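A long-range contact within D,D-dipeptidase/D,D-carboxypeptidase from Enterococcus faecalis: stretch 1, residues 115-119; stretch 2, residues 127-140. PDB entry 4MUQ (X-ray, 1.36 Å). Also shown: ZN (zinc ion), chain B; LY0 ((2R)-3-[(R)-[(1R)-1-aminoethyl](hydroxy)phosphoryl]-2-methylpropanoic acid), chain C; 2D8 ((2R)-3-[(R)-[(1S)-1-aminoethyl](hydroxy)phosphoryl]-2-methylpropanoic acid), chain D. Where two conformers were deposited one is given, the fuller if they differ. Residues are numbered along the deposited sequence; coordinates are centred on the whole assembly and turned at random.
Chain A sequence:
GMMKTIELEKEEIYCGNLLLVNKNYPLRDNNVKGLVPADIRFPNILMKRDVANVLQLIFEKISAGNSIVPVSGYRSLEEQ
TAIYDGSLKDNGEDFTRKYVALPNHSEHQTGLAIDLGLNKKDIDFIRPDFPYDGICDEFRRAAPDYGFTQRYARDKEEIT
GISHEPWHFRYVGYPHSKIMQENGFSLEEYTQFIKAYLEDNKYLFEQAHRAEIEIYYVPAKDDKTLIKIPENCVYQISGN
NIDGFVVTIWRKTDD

Stretch 1 115-119: DLGLN
Stretch 2 (127-140) RPDFPYDGICDEFR

How do the two backbones run past each other? Residues Asp115 to Leu118 form the end of a β-strand, extended throughout, with phi/psi of -116/152° at Leu116, -146/159° at Gly117 and -59/137° at Leu118. The second stretch begins as an irregular extended segment, Pro128 at -71/154°, Asp129 at -79/117° and Phe130 at -143/78°, and then turns into a helix that includes Ile135 to Arg140 and runs on beyond this stretch. Strand and helix run nearly antiparallel, at 152°, and their axes come within 9.1 Å. The register is set where Gly117 CA lies 5.0 Å from Phe130 CA.

Which polar contacts tie the chains together? One direct hydrogen bond crosses the interface: Leu118 N donates to Asp129 O over 2.7 Å, at a nearly straight 167°. The same carbonyl receives a CA-H...O contact, Gly117 CA to Asp129 O at 3.3 Å. A water reinforces this point, donating to Leu118 O at 2.8 Å and to Asp129 O at 3.3 Å, and so bridges the two backbones. Glycine suits the tight crossing, because an ideal CB on Gly117 would sit only 3.3 Å from Pro128 CB. Leu116 O is less well served: the contact buries it without a polar partner, with Pro128 CG at 3.8 Å and Phe130 CD1 at 3.6 Å.

How do the side chains pack? Leu116, with chi1 m and chi2 t, serves two aromatic rings. Its CB lies over one face of Phe130 (chi1 t, chi2 68°), 4.0 Å from the ring centroid, while its CD1 lies over one face of Phe139 (chi1 t, chi2 93°), 3.7 Å from that centroid. The leucine chain is long enough to set CB over one ring and CD1 over the other, and these three residues are buried. Leu118 has chi1 between wells at -99° and chi2 at t; its CG approaches Cys136 SG to 3.7 Å, its CD1 meets Pro131 CD at 3.8 Å, and its CD2 reaches Ile135 CG2 at 4.5 Å. Cys136 (chi1 m) directs its CA-to-CB bond toward the strand, as does Phe139 three residues later, so both lie on the strand-facing side of the helix. Together the stretches bury 431 Å².

What keeps the second stretch in shape, and what lies beside the contact? Arg140, with chi1 and chi2 both t and chi3 m, reaches back to the loop: its NH2 donates to Phe130 O at 2.8 Å and its NH1 to Pro131 O at 2.9 Å. NH1 also forms a salt bridge with Asp137 OD1 at 3.0 Å, so one guanidinium links the helix to the segment that meets the strand. Glu138 N to Gly134 O, Phe139 N to Ile135 O and Arg140 N to Cys136 O, each 3.0 Å, supply regular helical bonds. At the start of the first stretch, within the strand, Asp115 (chi1 m) binds zinc through OD1 at 2.0 Å and OD2 at 2.4 Å, joining the packed strand to the metal site of this peptidase.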

# COMPACT_ATOMS: atom_id res chain seq x y z
N ASP A 115 -8.94 5.08 3.34
CA ASP A 115 -9.64 4.95 4.60
C ASP A 115 -11.08 4.58 4.28
O ASP A 115 -11.73 5.24 3.47
CB ASP A 115 -9.58 6.27 5.39
CG ASP A 115 -8.15 6.63 5.82
OD1 ASP A 115 -7.33 5.74 5.92
OD2 ASP A 115 -7.79 7.81 6.04
N LEU A 116 -11.57 3.53 4.93
CA LEU A 116 -12.92 3.03 4.72
C LEU A 116 -13.75 3.16 5.99
O LEU A 116 -13.22 3.12 7.11
CB LEU A 116 -12.88 1.56 4.30
CG LEU A 116 -12.09 1.27 3.03
CD1 LEU A 116 -11.99 -0.23 2.83
CD2 LEU A 116 -12.74 1.92 1.83
N GLY A 117 -15.06 3.31 5.83
CA GLY A 117 -15.94 3.38 6.99
C GLY A 117 -17.28 2.74 6.74
O GLY A 117 -17.71 2.56 5.60
N LEU A 118 -17.93 2.38 7.84
CA LEU A 118 -19.32 1.95 7.82
C LEU A 118 -20.19 3.07 7.26
O LEU A 118 -20.01 4.24 7.60
CB LEU A 118 -19.79 1.63 9.24
CG LEU A 118 -19.79 0.16 9.64
CD1 LEU A 118 -20.25 -0.01 11.08
CD2 LEU A 118 -20.69 -0.63 8.71
N ASN A 119 -21.13 2.71 6.39
CA ASN A 119 -22.03 3.72 5.84
C ASN A 119 -23.05 4.16 6.87
O ASN A 119 -24.05 3.49 7.10
CB ASN A 119 -22.73 3.22 4.58
CG ASN A 119 -23.48 4.32 3.83
OD1 ASN A 119 -24.08 5.21 4.44
ND2 ASN A 119 -23.47 4.24 2.51
N ARG A 127 -11.00 9.48 12.21
CA ARG A 127 -11.08 8.11 12.70
C ARG A 127 -12.43 7.46 12.44
O ARG A 127 -13.26 7.32 13.33
CB ARG A 127 -10.60 7.95 14.16
CG ARG A 127 -11.09 8.91 15.25
CD ARG A 127 -12.49 8.62 15.85
NE ARG A 127 -12.86 7.33 16.49
CZ ARG A 127 -12.13 6.23 16.71
NH1 ARG A 127 -10.86 6.10 16.38
NH2 ARG A 127 -12.73 5.20 17.31
N PRO A 128 -12.65 7.05 11.18
CA PRO A 128 -13.93 6.45 10.77
C PRO A 128 -14.16 5.05 11.35
O PRO A 128 -13.20 4.33 11.63
CB PRO A 128 -13.82 6.37 9.24
CG PRO A 128 -12.36 6.36 8.96
CD PRO A 128 -11.72 7.18 10.04
N ASP A 129 -15.43 4.68 11.50
CA ASP A 129 -15.79 3.39 12.08
C ASP A 129 -15.66 2.26 11.05
O ASP A 129 -16.36 2.24 10.04
CB ASP A 129 -17.23 3.43 12.63
CG ASP A 129 -17.56 2.23 13.51
OD1 ASP A 129 -16.70 1.82 14.32
OD2 ASP A 129 -18.69 1.70 13.39
N PHE A 130 -14.76 1.32 11.34
CA PHE A 130 -14.56 0.15 10.48
C PHE A 130 -14.28 -1.04 11.39
O PHE A 130 -13.12 -1.44 11.56
CB PHE A 130 -13.42 0.39 9.49
CG PHE A 130 -13.52 -0.43 8.23
CD1 PHE A 130 -14.54 -0.19 7.31
CD2 PHE A 130 -12.61 -1.44 7.95
CE1 PHE A 130 -14.64 -0.95 6.14
CE2 PHE A 130 -12.71 -2.19 6.79
CZ PHE A 130 -13.72 -1.95 5.89
N PRO A 131 -15.34 -1.59 11.99
CA PRO A 131 -15.18 -2.59 13.05
C PRO A 131 -14.64 -3.94 12.58
O PRO A 131 -14.48 -4.19 11.38
CB PRO A 131 -16.61 -2.74 13.63
CG PRO A 131 -17.53 -2.23 12.57
CD PRO A 131 -16.75 -1.19 11.80
N TYR A 132 -14.34 -4.79 13.55
CA TYR A 132 -13.81 -6.12 13.29
C TYR A 132 -14.97 -7.12 13.32
O TYR A 132 -14.82 -8.25 13.78
CB TYR A 132 -12.73 -6.47 14.32
CG TYR A 132 -11.46 -5.67 14.16
CD1 TYR A 132 -10.41 -6.14 13.38
CD2 TYR A 132 -11.31 -4.42 14.78
CE1 TYR A 132 -9.26 -5.43 13.24
CE2 TYR A 132 -10.15 -3.69 14.63
CZ TYR A 132 -9.12 -4.19 13.84
OH TYR A 132 -7.95 -3.50 13.67
N ASP A 133 -16.12 -6.66 12.82
CA ASP A 133 -17.32 -7.48 12.69
C ASP A 133 -18.00 -7.19 11.37
O ASP A 133 -17.72 -6.19 10.72
CB ASP A 133 -18.32 -7.14 13.79
CG ASP A 133 -17.77 -7.40 15.15
OD1 ASP A 133 -17.53 -8.59 15.44
OD2 ASP A 133 -17.58 -6.44 15.92
N GLY A 134 -18.90 -8.09 10.97
CA GLY A 134 -19.77 -7.86 9.84
C GLY A 134 -19.04 -7.60 8.53
O GLY A 134 -17.95 -8.13 8.29
N ILE A 135 -19.66 -6.78 7.69
CA ILE A 135 -19.18 -6.52 6.34
C ILE A 135 -17.78 -5.91 6.31
O ILE A 135 -16.99 -6.23 5.43
CB ILE A 135 -20.20 -5.65 5.54
CG1 ILE A 135 -19.84 -5.64 4.05
CG2 ILE A 135 -20.30 -4.24 6.11
CD1 ILE A 135 -19.92 -7.01 3.40
N CYS A 136 -17.47 -5.05 7.28
CA CYS A 136 -16.15 -4.43 7.32
C CYS A 136 -15.07 -5.47 7.55
O CYS A 136 -13.98 -5.39 6.98
CB CYS A 136 -16.08 -3.34 8.39
SG CYS A 136 -17.16 -1.95 8.09
N ASP A 137 -15.37 -6.45 8.39
CA ASP A 137 -14.40 -7.51 8.64
C ASP A 137 -14.32 -8.49 7.47
O ASP A 137 -13.26 -9.08 7.22
CB ASP A 137 -14.70 -8.27 9.93
CG ASP A 137 -13.45 -8.89 10.52
OD1 ASP A 137 -12.43 -8.18 10.62
OD2 ASP A 137 -13.48 -10.10 10.84
N GLU A 138 -15.42 -8.67 6.75
CA GLU A 138 -15.38 -9.43 5.50
C GLU A 138 -14.42 -8.77 4.52
O GLU A 138 -13.62 -9.45 3.87
CB GLU A 138 -16.77 -9.54 4.88
CG GLU A 138 -17.70 -10.51 5.58
CD GLU A 138 -18.93 -10.84 4.74
OE1 GLU A 138 -20.06 -10.67 5.24
OE2 GLU A 138 -18.76 -11.26 3.57
N PHE A 139 -14.48 -7.45 4.42
CA PHE A 139 -13.52 -6.74 3.60
C PHE A 139 -12.09 -7.00 4.08
O PHE A 139 -11.19 -7.31 3.28
CB PHE A 139 -13.78 -5.22 3.59
CG PHE A 139 -12.78 -4.46 2.76
CD1 PHE A 139 -13.04 -4.17 1.43
CD2 PHE A 139 -11.56 -4.07 3.30
CE1 PHE A 139 -12.11 -3.50 0.64
CE2 PHE A 139 -10.61 -3.41 2.52
CZ PHE A 139 -10.90 -3.12 1.19
N ARG A 140 -11.88 -6.82 5.38
CA ARG A 140 -10.55 -6.91 5.96
C ARG A 140 -9.96 -8.29 5.72
O ARG A 140 -8.77 -8.41 5.42
CB ARG A 140 -10.62 -6.57 7.45
CG ARG A 140 -9.29 -6.61 8.17
CD ARG A 140 -9.51 -6.36 9.65
NE ARG A 140 -9.77 -4.95 9.96
CZ ARG A 140 -10.96 -4.47 10.30
NH1 ARG A 140 -12.03 -5.25 10.34
NH2 ARG A 140 -11.10 -3.18 10.59
ZN ZN B . -5.67 6.75 6.17
P LY0 C . -5.11 8.44 8.41
C1 LY0 C . -5.68 10.91 9.12
N1 LY0 C . -6.32 9.26 10.64
C2 LY0 C . -6.29 9.53 9.26
C4 LY0 C . -3.48 8.55 9.19
C5 LY0 C . -2.34 8.17 8.29
C6 LY0 C . -1.99 9.34 7.38
C7 LY0 C . -1.17 7.75 9.16
O31 LY0 C . -4.97 8.92 6.95
O32 LY0 C . -5.69 6.99 8.35
O61 LY0 C . -1.57 9.06 6.27
O62 LY0 C . -2.10 10.48 7.80
C4 2D8 D . -3.47 8.55 9.19
C5 2D8 D . -2.34 8.17 8.29
C6 2D8 D . -1.99 9.34 7.38
C7 2D8 D . -1.17 7.75 9.16
N1 2D8 D . -7.55 9.32 8.90
P 2D8 D . -5.11 8.44 8.42
C1 2D8 D . -5.71 10.90 9.13
C2 2D8 D . -6.24 9.50 9.36
O31 2D8 D . -4.98 8.93 6.96
O32 2D8 D . -5.69 6.99 8.35
O61 2D8 D . -1.56 9.06 6.27
O62 2D8 D . -2.10 10.48 7.80
O HOH W 1 -18.14 4.96 9.61